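Local coordinates for putative membrane anchored protein (Corynebacterium diphtheriae, PDB 3LSO), which is of unknown function but is probably exported and membrane-anchored, an elongated all-beta protein whose N-terminal domain belongs to the immunoglobulin-like E-set clan, at residues V30-S35 and T174-N179; S58-T63 and P191-T196; S259-A264 and D277-I282; K356-S361 and P409-A414; P424-F429 and A450-G455. One frame throughout, in Å; residues are numbered along the deposited sequence.

Interaction 1 of 5, residues V30-S35 and T174-N179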
# COMPACT_ATOMS: atom_id res chain seq x y z
N VAL B 30 -11.62 35.42 -25.95
CA VAL B 30 -11.83 36.49 -24.96
C VAL B 30 -12.48 37.68 -25.61
O VAL B 30 -12.37 37.88 -26.82
CB VAL B 30 -10.51 36.95 -24.27
CG1 VAL B 30 -10.05 35.94 -23.28
CG2 VAL B 30 -9.40 37.19 -25.27
N ASP B 31 -13.19 38.45 -24.79
CA ASP B 31 -13.81 39.69 -25.24
C ASP B 31 -13.33 40.82 -24.33
O ASP B 31 -13.78 40.96 -23.20
CB ASP B 31 -15.33 39.56 -25.19
CG ASP B 31 -16.05 40.60 -26.05
OD1 ASP B 31 -15.56 41.75 -26.20
OD2 ASP B 31 -17.14 40.26 -26.58
N CYS B 32 -12.39 41.61 -24.84
CA CYS B 32 -11.74 42.65 -24.04
C CYS B 32 -12.39 44.02 -24.19
O CYS B 32 -12.66 44.46 -25.30
CB CYS B 32 -10.25 42.71 -24.39
SG CYS B 32 -9.39 41.15 -24.01
N SER B 33 -12.68 44.67 -23.06
CA SER B 33 -13.09 46.07 -23.03
C SER B 33 -11.96 46.94 -22.52
O SER B 33 -11.36 46.65 -21.48
CB SER B 33 -14.31 46.30 -22.14
OG SER B 33 -15.46 45.69 -22.67
N VAL B 34 -11.71 48.02 -23.24
CA VAL B 34 -10.80 49.06 -22.80
C VAL B 34 -11.60 50.28 -22.41
O VAL B 34 -12.54 50.68 -23.10
CB VAL B 34 -9.83 49.47 -23.91
CG1 VAL B 34 -8.83 50.51 -23.39
CG2 VAL B 34 -9.13 48.23 -24.49
N SER B 35 -11.24 50.87 -21.28
CA SER B 35 -11.79 52.14 -20.83
C SER B 35 -10.62 53.08 -20.51
O SER B 35 -9.80 52.81 -19.63
CB SER B 35 -12.70 51.95 -19.63
OG SER B 35 -13.38 53.16 -19.31
N THR B 174 -8.16 47.69 -19.15
CA THR B 174 -8.66 46.67 -20.03
C THR B 174 -9.31 45.58 -19.20
O THR B 174 -8.75 45.15 -18.19
CB THR B 174 -7.54 46.09 -20.87
OG1 THR B 174 -6.80 47.16 -21.47
CG2 THR B 174 -8.08 45.16 -21.96
N THR B 175 -10.50 45.14 -19.61
CA THR B 175 -11.15 44.01 -18.96
C THR B 175 -11.49 42.97 -20.01
O THR B 175 -12.13 43.29 -21.00
CB THR B 175 -12.43 44.44 -18.24
OG1 THR B 175 -12.08 44.92 -16.95
CG2 THR B 175 -13.38 43.26 -18.06
N CYS B 176 -11.06 41.73 -19.78
CA CYS B 176 -11.29 40.65 -20.71
C CYS B 176 -12.13 39.55 -20.09
O CYS B 176 -11.77 39.04 -19.02
CB CYS B 176 -9.97 40.07 -21.18
SG CYS B 176 -8.90 41.25 -21.98
N THR B 177 -13.21 39.18 -20.76
CA THR B 177 -14.08 38.10 -20.30
C THR B 177 -14.07 36.96 -21.30
O THR B 177 -14.00 37.18 -22.51
CB THR B 177 -15.55 38.55 -20.16
OG1 THR B 177 -16.16 38.64 -21.46
CG2 THR B 177 -15.68 39.89 -19.41
N THR B 178 -14.21 35.75 -20.78
CA THR B 178 -14.37 34.56 -21.60
C THR B 178 -15.51 33.70 -21.05
O THR B 178 -15.88 33.85 -19.88
CB THR B 178 -13.05 33.76 -21.69
OG1 THR B 178 -13.11 32.84 -22.78
CG2 THR B 178 -12.76 33.01 -20.40
N ASN B 179 -16.06 32.82 -21.89
CA ASN B 179 -17.12 31.87 -21.50
C ASN B 179 -16.64 30.42 -21.45
O ASN B 179 -17.46 29.50 -21.47
CB ASN B 179 -18.29 31.93 -22.49
CG ASN B 179 -18.97 33.29 -22.53
OD1 ASN B 179 -18.89 34.08 -21.58
ND2 ASN B 179 -19.64 33.56 -23.63
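A disulfide ties strand 30-35 to the antiparallel strand 174-177 at a non-hydrogen-bonded pair, where C32 CA and C176 CA approach to 3.9 Å. The C32 side chain can be followed outward. Its CB lies 3.9 Å from T175 O and 4.1 Å from the methyl T174 CG2 of the V34-T174 pair. Its SG lies anti to the carbonyl carbon and beside the backbone N (chi1 -62°), which swings it over to C176 SG at 2.1 Å. C176 adopts nearly the same torsion (chi1 -59°), so each sulfur leans toward the other strand, and a chi3 of 109° gives the bridge a right-handed sense. The cross-link was observed directly in this crystal structure.

On both sides of the cystine lie hydrogen-bonded pairs, D31 with T177 and S33 with T175, each with two backbone bonds. D31 N reaches T177 O at 2.7 Å in the carbonyl plane, whereas T177 N meets D31 O at 3.1 Å from above the D31 carbonyl plane. The cystine shares its face with V34 and T174, and beyond the D31-T177 pair V30 CG1 crosses obliquely to T178 CB at 4.0 Å.

Strand 25-36 is also bonded to strand 41-54, and strand 170-177 to strand 150-167. The cystine therefore pins two inner neighbours of the E-set-family domain, with C176 resting on L161, V30 on I160 and V34 on F43.

Interaction 2 of 5, residues S58-T63 and P191-T196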
# COMPACT_ATOMS: atom_id res chain seq x y z
N SER B 58 -0.66 13.61 -10.42
CA SER B 58 -1.15 13.47 -9.06
C SER B 58 -0.13 13.94 -8.02
O SER B 58 1.08 13.88 -8.24
CB SER B 58 -1.56 12.02 -8.78
OG SER B 58 -0.43 11.23 -8.47
N VAL B 59 -0.65 14.40 -6.89
CA VAL B 59 0.17 14.73 -5.73
C VAL B 59 -0.62 14.39 -4.49
O VAL B 59 -1.81 14.06 -4.58
CB VAL B 59 0.50 16.22 -5.65
CG1 VAL B 59 1.75 16.55 -6.47
CG2 VAL B 59 -0.71 17.08 -6.03
N LYS B 60 0.03 14.49 -3.34
CA LYS B 60 -0.63 14.21 -2.08
C LYS B 60 -0.94 15.48 -1.28
O LYS B 60 -0.19 16.47 -1.34
CB LYS B 60 0.15 13.19 -1.26
CG LYS B 60 1.64 13.19 -1.55
CD LYS B 60 2.30 11.85 -1.20
CE LYS B 60 2.29 10.87 -2.37
NZ LYS B 60 3.26 9.76 -2.14
N ALA B 61 -2.05 15.46 -0.56
CA ALA B 61 -2.47 16.55 0.30
C ALA B 61 -1.33 16.95 1.23
O ALA B 61 -0.65 16.09 1.80
CB ALA B 61 -3.70 16.18 1.09
N GLY B 62 -1.11 18.25 1.35
CA GLY B 62 -0.10 18.77 2.25
C GLY B 62 1.32 18.72 1.69
O GLY B 62 2.26 19.19 2.35
N THR B 63 1.48 18.17 0.49
CA THR B 63 2.76 18.19 -0.22
C THR B 63 2.78 19.29 -1.28
O THR B 63 1.90 19.33 -2.16
CB THR B 63 3.14 16.81 -0.84
OG1 THR B 63 3.50 15.90 0.21
CG2 THR B 63 4.31 16.92 -1.81
N PRO B 191 -4.12 11.25 -0.38
CA PRO B 191 -4.08 11.86 0.94
C PRO B 191 -2.66 11.98 1.48
O PRO B 191 -1.74 11.33 0.96
CB PRO B 191 -4.88 10.88 1.79
CG PRO B 191 -4.88 9.58 1.03
CD PRO B 191 -4.29 9.79 -0.32
N ALA B 192 -2.49 12.80 2.51
CA ALA B 192 -1.23 12.88 3.25
C ALA B 192 -0.94 11.52 3.84
O ALA B 192 -1.81 10.91 4.48
CB ALA B 192 -1.31 13.93 4.33
N ASP B 193 0.28 11.03 3.62
CA ASP B 193 0.70 9.72 4.11
C ASP B 193 0.36 9.49 5.58
O ASP B 193 0.32 10.43 6.37
CB ASP B 193 2.21 9.52 3.87
CG ASP B 193 2.56 9.46 2.39
OD1 ASP B 193 1.94 8.66 1.66
OD2 ASP B 193 3.46 10.21 1.96
N GLY B 194 0.09 8.23 5.92
CA GLY B 194 -0.31 7.81 7.27
C GLY B 194 0.76 6.93 7.88
O GLY B 194 1.91 6.96 7.45
N LEU B 195 0.38 6.13 8.88
CA LEU B 195 1.33 5.25 9.52
C LEU B 195 1.41 3.95 8.76
O LEU B 195 0.39 3.43 8.32
CB LEU B 195 0.90 4.93 10.94
CG LEU B 195 1.13 5.99 12.01
CD1 LEU B 195 0.23 7.19 11.75
CD2 LEU B 195 0.84 5.42 13.39
N THR B 196 2.62 3.43 8.63
CA THR B 196 2.85 2.12 8.04
C THR B 196 3.47 1.23 9.11
O THR B 196 4.21 1.70 9.98
CB THR B 196 3.77 2.21 6.80
OG1 THR B 196 5.11 2.51 7.22
CG2 THR B 196 3.28 3.30 5.83
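The backbone of 58-63 leaves a short strand and folds into a type II beta turn from K60 to T63, closed by T63 N to K60 O at 3.0 Å, while 191-196 passes it as a loop without regular structure. This is a surface contact between a turn of the DIP2116-like N-terminal domain, of the E-set clan, and a connecting loop: strand 58-60 runs parallel to strand 185-190, and the loop then carries the chain from that pairing toward strand 196-198. G62 takes the third turn position with a positive phi of 81°, a conformation readily adopted by glycine and usual at this place in a type II turn.

The two chains come nearest at the alanines, whose CA atoms, A61 CA and A192 CA, are 4.9 Å apart. The methyl of A192 rests on the turn's second carbonyl, with CB 3.4 Å from A61 O. In return, A61 CB lies 3.9 Å from A192 N, so each alanine methyl packs on the other's backbone. Backbone bonds of V59 and A61 to D190 hold the turn beside the start of the loop, and K218 NZ binds G62 O on the turn.

K60 supplies the remaining part. Its CB packs on the loop backbone, 3.5 Å from P191 O, and its chain then bends at chi3 (90°) and crosses D193 obliquely. D193 keeps CG beside its own backbone N (chi1 -66°). The opposite charges probably attract only at longer range, beyond salt-bridge distance: K60 NZ stays 4.1 Å from D193 OD2, and the aliphatic K60 CD comes closer to that same oxygen, at 3.7 Å.

Interaction 3 of 5, residues S259-A264 and D277-I282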
# COMPACT_ATOMS: atom_id res chain seq x y z
N SER B 259 -5.12 -15.18 12.99
CA SER B 259 -4.80 -13.93 12.30
C SER B 259 -4.96 -12.84 13.32
O SER B 259 -6.06 -12.60 13.81
CB SER B 259 -5.74 -13.67 11.14
OG SER B 259 -5.51 -14.59 10.11
N LYS B 260 -3.85 -12.21 13.65
CA LYS B 260 -3.86 -11.12 14.60
C LYS B 260 -3.85 -9.80 13.85
O LYS B 260 -3.14 -9.64 12.86
CB LYS B 260 -2.66 -11.26 15.52
CG LYS B 260 -2.58 -12.66 16.15
CD LYS B 260 -3.49 -12.78 17.36
CE LYS B 260 -3.51 -14.19 17.88
NZ LYS B 260 -4.63 -14.38 18.86
N THR B 261 -4.69 -8.86 14.29
CA THR B 261 -4.81 -7.55 13.66
C THR B 261 -4.03 -6.55 14.48
O THR B 261 -4.34 -6.30 15.64
CB THR B 261 -6.26 -7.12 13.58
OG1 THR B 261 -6.98 -7.98 12.69
CG2 THR B 261 -6.35 -5.77 13.02
N ILE B 262 -2.99 -5.99 13.88
CA ILE B 262 -2.20 -4.98 14.55
C ILE B 262 -2.62 -3.64 14.01
O ILE B 262 -2.76 -3.44 12.79
CB ILE B 262 -0.70 -5.20 14.30
CG1 ILE B 262 -0.31 -6.66 14.54
CG2 ILE B 262 0.14 -4.27 15.17
CD1 ILE B 262 -0.64 -7.19 15.95
N THR B 263 -2.85 -2.71 14.94
CA THR B 263 -3.23 -1.36 14.58
C THR B 263 -2.27 -0.40 15.27
O THR B 263 -1.91 -0.61 16.44
CB THR B 263 -4.68 -1.07 14.96
OG1 THR B 263 -5.52 -2.07 14.36
CG2 THR B 263 -5.10 0.30 14.44
N ALA B 264 -1.82 0.61 14.52
CA ALA B 264 -0.96 1.66 15.04
C ALA B 264 -1.71 2.97 14.90
O ALA B 264 -2.31 3.24 13.84
CB ALA B 264 0.34 1.73 14.28
N ASP B 277 -5.29 5.67 11.10
CA ASP B 277 -4.60 4.54 11.70
C ASP B 277 -4.01 3.64 10.61
O ASP B 277 -4.58 3.49 9.53
CB ASP B 277 -5.56 3.69 12.54
CG ASP B 277 -6.19 4.46 13.73
OD1 ASP B 277 -5.49 5.25 14.42
OD2 ASP B 277 -7.40 4.23 13.99
N GLY B 278 -2.86 3.03 10.91
CA GLY B 278 -2.33 1.97 10.06
C GLY B 278 -2.67 0.59 10.60
O GLY B 278 -2.58 0.39 11.81
N GLU B 279 -3.08 -0.34 9.74
CA GLU B 279 -3.35 -1.71 10.15
C GLU B 279 -2.59 -2.71 9.34
O GLU B 279 -2.38 -2.51 8.15
CB GLU B 279 -4.85 -2.06 10.09
CG GLU B 279 -5.53 -1.97 11.44
CD GLU B 279 -6.96 -2.50 11.50
OE1 GLU B 279 -7.44 -3.27 10.63
OE2 GLU B 279 -7.63 -2.12 12.49
N THR B 280 -2.18 -3.80 9.97
CA THR B 280 -1.72 -4.98 9.24
C THR B 280 -2.22 -6.28 9.93
O THR B 280 -2.76 -6.23 11.04
CB THR B 280 -0.17 -4.94 9.02
OG1 THR B 280 0.19 -5.72 7.87
CG2 THR B 280 0.58 -5.46 10.22
N ILE B 281 -2.06 -7.42 9.27
CA ILE B 281 -2.50 -8.67 9.86
C ILE B 281 -1.34 -9.62 9.94
O ILE B 281 -0.68 -9.83 8.93
CB ILE B 281 -3.61 -9.30 9.01
CG1 ILE B 281 -4.87 -8.44 9.10
CG2 ILE B 281 -3.90 -10.73 9.47
CD1 ILE B 281 -6.07 -9.00 8.37
N ILE B 282 -1.09 -10.20 11.11
CA ILE B 282 -0.04 -11.19 11.27
C ILE B 282 -0.63 -12.55 11.57
O ILE B 282 -1.33 -12.72 12.56
CB ILE B 282 0.84 -10.93 12.46
CG1 ILE B 282 1.53 -9.58 12.36
CG2 ILE B 282 1.93 -12.01 12.55
CD1 ILE B 282 2.26 -9.22 13.68
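The tight side of this contact is the face bearing I262, A264 and I282. I262 CG1 and I282 CD1 meet at 3.7 Å, the two isoleucines crossing obliquely, and both pack on I211, while A264 lies against A213, I197 and F229. Behind this face the backbones are joined by six hydrogen bonds: K260 with I282, I262 with T280 and A264 with G278, two each.

These strands, 156° apart in direction, are the two arms of a beta hairpin, 258-267 and 278-285, inside a five-stranded mixed sheet.

The other face is more polar and more open to solvent at E279 and I281, although T263 is buried. E279 extends obliquely across T263 and T261. T263 OG1 donates to E279 OE2 at 2.8 Å, meeting it 35° above the carboxylate plane, and H233 NE2 is a second partner of that oxygen. The methyl CG2 of T261 touches E279 OE1 at 3.6 Å. I281 lies beside T261 and reaches S259 CB with its CG2 at 3.8 Å. At the end nearer the connecting loop, D277 places CB 3.5 Å from A264 O and pairs its carboxylate with R265.

Interaction 4 of 5, residues K356-S361 and P409-A414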
# COMPACT_ATOMS: atom_id res chain seq x y z
N LYS B 356 -2.12 -43.08 1.51
CA LYS B 356 -1.45 -43.74 0.39
C LYS B 356 -0.46 -42.83 -0.29
O LYS B 356 -0.56 -41.59 -0.16
CB LYS B 356 -2.48 -44.22 -0.63
CG LYS B 356 -3.21 -43.14 -1.38
CD LYS B 356 -4.32 -43.74 -2.18
CE LYS B 356 -5.37 -44.40 -1.24
NZ LYS B 356 -6.67 -44.82 -1.94
N THR B 357 0.48 -43.43 -1.04
CA THR B 357 1.52 -42.70 -1.80
C THR B 357 1.36 -42.84 -3.32
O THR B 357 0.63 -43.72 -3.75
CB THR B 357 2.93 -43.18 -1.43
OG1 THR B 357 3.02 -44.61 -1.55
CG2 THR B 357 3.30 -42.80 -0.04
N ASN B 358 2.04 -41.98 -4.09
CA ASN B 358 2.26 -42.05 -5.56
C ASN B 358 2.89 -43.30 -6.05
O ASN B 358 3.66 -43.24 -7.05
CB ASN B 358 3.53 -41.32 -5.90
CG ASN B 358 3.48 -39.92 -5.75
OD1 ASN B 358 3.22 -39.22 -6.69
ND2 ASN B 358 3.89 -39.48 -4.61
N TYR B 359 2.83 -44.38 -5.31
CA TYR B 359 3.70 -45.49 -5.67
C TYR B 359 3.44 -46.51 -4.62
O TYR B 359 3.15 -46.13 -3.48
CB TYR B 359 5.18 -45.07 -5.70
CG TYR B 359 5.73 -44.37 -4.46
CD1 TYR B 359 6.13 -45.09 -3.35
CD2 TYR B 359 5.89 -43.00 -4.43
CE1 TYR B 359 6.65 -44.44 -2.22
CE2 TYR B 359 6.44 -42.35 -3.31
CZ TYR B 359 6.81 -43.07 -2.20
OH TYR B 359 7.32 -42.42 -1.07
N SER B 360 3.53 -47.78 -4.99
CA SER B 360 3.20 -48.83 -4.05
C SER B 360 4.14 -48.73 -2.86
O SER B 360 5.33 -48.39 -3.01
CB SER B 360 3.20 -50.22 -4.69
OG SER B 360 4.39 -50.43 -5.39
N SER B 361 3.59 -48.93 -1.68
CA SER B 361 4.36 -48.66 -0.47
C SER B 361 3.80 -49.46 0.66
O SER B 361 2.67 -49.94 0.57
CB SER B 361 4.35 -47.18 -0.10
OG SER B 361 3.05 -46.69 -0.15
N PRO B 409 7.39 -35.00 -7.84
CA PRO B 409 6.98 -35.01 -6.43
C PRO B 409 6.77 -36.41 -5.88
O PRO B 409 6.17 -37.24 -6.56
CB PRO B 409 5.64 -34.29 -6.47
CG PRO B 409 5.69 -33.42 -7.66
CD PRO B 409 6.46 -34.21 -8.66
N GLN B 410 7.25 -36.65 -4.66
CA GLN B 410 6.93 -37.85 -3.88
C GLN B 410 5.79 -37.51 -2.90
O GLN B 410 5.99 -36.76 -1.96
CB GLN B 410 8.16 -38.33 -3.09
CG GLN B 410 9.48 -38.41 -3.88
CD GLN B 410 9.47 -39.42 -5.02
OE1 GLN B 410 9.27 -39.07 -6.17
NE2 GLN B 410 9.68 -40.68 -4.69
N THR B 411 4.60 -38.03 -3.11
CA THR B 411 3.42 -37.52 -2.43
C THR B 411 2.74 -38.55 -1.53
O THR B 411 2.53 -39.71 -1.89
CB THR B 411 2.42 -37.01 -3.47
OG1 THR B 411 3.05 -36.01 -4.28
CG2 THR B 411 1.21 -36.40 -2.82
N VAL B 412 2.38 -38.12 -0.33
CA VAL B 412 1.48 -38.91 0.45
C VAL B 412 0.19 -38.07 0.66
O VAL B 412 0.24 -36.85 0.85
CB VAL B 412 2.16 -39.31 1.74
CG1 VAL B 412 2.96 -38.16 2.26
CG2 VAL B 412 1.14 -39.74 2.77
N SER B 413 -0.97 -38.71 0.53
CA SER B 413 -2.24 -38.05 0.81
C SER B 413 -3.13 -38.89 1.70
O SER B 413 -3.02 -40.12 1.74
CB SER B 413 -2.98 -37.68 -0.48
OG SER B 413 -3.27 -38.82 -1.26
N ALA B 414 -4.00 -38.23 2.44
CA ALA B 414 -4.83 -38.96 3.38
C ALA B 414 -5.98 -38.10 3.81
O ALA B 414 -6.08 -36.96 3.39
CB ALA B 414 -4.00 -39.39 4.60
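Backbone hydrogen bonds carry the register. K356 N gives to S413 O at 3.1 Å and S413 N to K356 O at 3.0 Å, both nearly along the C=O axes, which defines an antiparallel hydrogen-bonded pair. Two residues on, N358 N reaches T411 O at 3.2 Å in its carbonyl plane, just where the first strand gives way to a turn. Between them T357 faces V412 as a non-hydrogen-bonded pair, and T357 CA makes a CA-H...O contact to T411 O at 3.2 Å.

The motif is the edge of a four-stranded antiparallel sheet: strand 349-357 is outermost within the chain, and strand 410-417 separates it from strand 321-329, to which T411 OG1 bonds through S327 OG.

Apolar packing is thin. T357 CG2, anti to the carbonyl carbon, crosses V412 obliquely and touches its CB at 4.1 Å. Both residues also rest on I340 of strand 335-343.

Polar side-chain bonding shapes the turn. T357 OG1 occupies the crowded position between backbone N and carbonyl carbon (chi1 52°) and from there donates to Y359 O at 2.5 Å. T357 OG1 also lies over one face of the Y359 ring, 3.6 Å above its plane and offset toward the rim.

Interaction 5 of 5, residues P424-F429 and A450-G455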
# COMPACT_ATOMS: atom_id res chain seq x y z
N PRO B 424 -9.85 -22.39 18.58
CA PRO B 424 -9.58 -21.38 17.55
C PRO B 424 -8.10 -21.24 17.28
O PRO B 424 -7.31 -21.36 18.23
CB PRO B 424 -10.09 -20.10 18.19
CG PRO B 424 -11.21 -20.55 18.97
CD PRO B 424 -10.79 -21.86 19.57
N GLY B 425 -7.73 -20.99 16.02
CA GLY B 425 -6.35 -20.68 15.66
C GLY B 425 -5.97 -21.16 14.27
O GLY B 425 -6.84 -21.58 13.50
N ILE B 426 -4.67 -21.10 13.97
CA ILE B 426 -4.14 -21.51 12.70
C ILE B 426 -3.31 -22.79 12.88
O ILE B 426 -2.50 -22.91 13.80
CB ILE B 426 -3.26 -20.42 12.09
CG1 ILE B 426 -4.09 -19.21 11.68
CG2 ILE B 426 -2.59 -20.95 10.86
CD1 ILE B 426 -3.27 -18.02 11.20
N TYR B 427 -3.49 -23.73 11.96
CA TYR B 427 -2.98 -25.06 12.10
C TYR B 427 -2.47 -25.46 10.72
O TYR B 427 -3.04 -25.01 9.73
CB TYR B 427 -4.12 -25.99 12.52
CG TYR B 427 -4.74 -25.75 13.90
CD1 TYR B 427 -4.25 -26.38 15.05
CD2 TYR B 427 -5.84 -24.91 14.05
CE1 TYR B 427 -4.82 -26.16 16.31
CE2 TYR B 427 -6.43 -24.68 15.29
CZ TYR B 427 -5.91 -25.31 16.42
OH TYR B 427 -6.50 -25.08 17.64
N MSE B 428 -1.38 -26.23 10.65
CA MSE B 428 -0.86 -26.77 9.39
C MSE B 428 -0.66 -28.25 9.57
O MSE B 428 -0.48 -28.72 10.69
CB MSE B 428 0.52 -26.23 9.08
CG MSE B 428 0.59 -24.90 8.39
SE MSE B 428 2.41 -24.26 8.56
CE MSE B 428 2.40 -23.92 10.45
N PHE B 429 -0.63 -28.98 8.47
CA PHE B 429 -0.13 -30.33 8.53
C PHE B 429 1.38 -30.38 8.31
O PHE B 429 1.98 -29.45 7.75
CB PHE B 429 -0.88 -31.19 7.53
CG PHE B 429 -2.32 -31.36 7.88
CD1 PHE B 429 -2.75 -32.47 8.56
CD2 PHE B 429 -3.24 -30.37 7.57
CE1 PHE B 429 -4.07 -32.62 8.90
CE2 PHE B 429 -4.59 -30.52 7.91
CZ PHE B 429 -4.99 -31.65 8.58
N ALA B 450 -2.26 -25.12 5.51
CA ALA B 450 -2.73 -24.36 6.69
C ALA B 450 -4.25 -24.16 6.71
O ALA B 450 -4.83 -23.87 5.66
CB ALA B 450 -2.04 -23.01 6.75
N PHE B 451 -4.86 -24.27 7.88
CA PHE B 451 -6.26 -23.93 8.02
C PHE B 451 -6.49 -23.12 9.27
O PHE B 451 -5.71 -23.21 10.21
CB PHE B 451 -7.14 -25.19 7.99
CG PHE B 451 -6.96 -26.12 9.18
CD1 PHE B 451 -7.69 -25.94 10.34
CD2 PHE B 451 -6.09 -27.19 9.10
CE1 PHE B 451 -7.55 -26.78 11.40
CE2 PHE B 451 -5.94 -28.04 10.17
CZ PHE B 451 -6.67 -27.83 11.32
N GLU B 452 -7.54 -22.32 9.29
CA GLU B 452 -7.88 -21.55 10.47
C GLU B 452 -9.22 -21.98 11.01
O GLU B 452 -10.16 -22.13 10.27
CB GLU B 452 -7.88 -20.04 10.19
CG GLU B 452 -7.68 -19.19 11.46
CD GLU B 452 -7.50 -17.68 11.21
OE1 GLU B 452 -7.10 -17.28 10.09
OE2 GLU B 452 -7.75 -16.91 12.16
N ILE B 453 -9.27 -22.22 12.32
CA ILE B 453 -10.52 -22.33 13.04
C ILE B 453 -10.84 -20.94 13.51
O ILE B 453 -10.11 -20.39 14.31
CB ILE B 453 -10.38 -23.24 14.26
CG1 ILE B 453 -10.00 -24.66 13.84
CG2 ILE B 453 -11.63 -23.19 15.11
CD1 ILE B 453 -10.97 -25.33 12.92
N ALA B 454 -11.94 -20.38 13.02
CA ALA B 454 -12.24 -18.96 13.30
C ALA B 454 -12.29 -18.63 14.78
O ALA B 454 -12.46 -19.51 15.63
CB ALA B 454 -13.50 -18.49 12.58
N GLY B 455 -12.12 -17.34 15.08
CA GLY B 455 -12.12 -16.87 16.45
C GLY B 455 -13.30 -15.95 16.66
O GLY B 455 -14.19 -15.85 15.80
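A beta hairpin, strand 425-435 with strand 440-453, holds this contact, and an aromatic cluster of Y427, F429 and F451 sits on one of its faces. Four backbone bonds set the antiparallel pairing, two between G425 and I453 and two between Y427 and F451; F451 N to Y427 O is 2.7 Å and nearly along the C=O axis. F451 places CG in the crowded position between its backbone N and carbonyl carbon (chi1 67°), which turns the ring across the neighbouring strand. There Y427 CB makes a CH-pi contact over its face, 3.7 Å from the F451 centroid and 23° off the normal. The two rings are nearly parallel (18°) but slid apart, with little overlap. At the edge of the F451 ring, near its plane, F429 CE2 meets F451 CE2 at 3.6 Å, while Y427 CE2 touches I453 CG1 at 3.9 Å.

Across the other face, I426 CG1 packs on the aliphatic E452 CG at 3.6 Å, and the carboxylate goes on to S259 OG.

Around the hairpin, F429 leans on F416 and on V322 and V324 of strand 321-329, I426 on P283 and V285 of strand 278-285, and strand 314-316 pairs parallel with strand 440-453.

The contacts follow the chain. Interaction 1 and segment 58-63 belong to the N-terminal strands, and 191-196 is the loop leading out; interactions 1 and 2, centres 40 Å apart, alternate in sequence, and 3, 4 and 5 follow in series. Interaction 2 touches interaction 3 where L195 CD2 packs on A264 CB at 3.8 Å, coupling the N-terminal strands to the five-stranded sheet. Interactions 3 and 5, with centres 18 Å apart, meet through S259 and E452, probably by a hydrogen bond. Interactions 4 and 5 come within about 7 Å at their nearest atoms, strands 410-417 and 425-435 being consecutive. Interactions 1 and 4 mark far parts, centres 87 Å apart, of this elongated, all-beta protein.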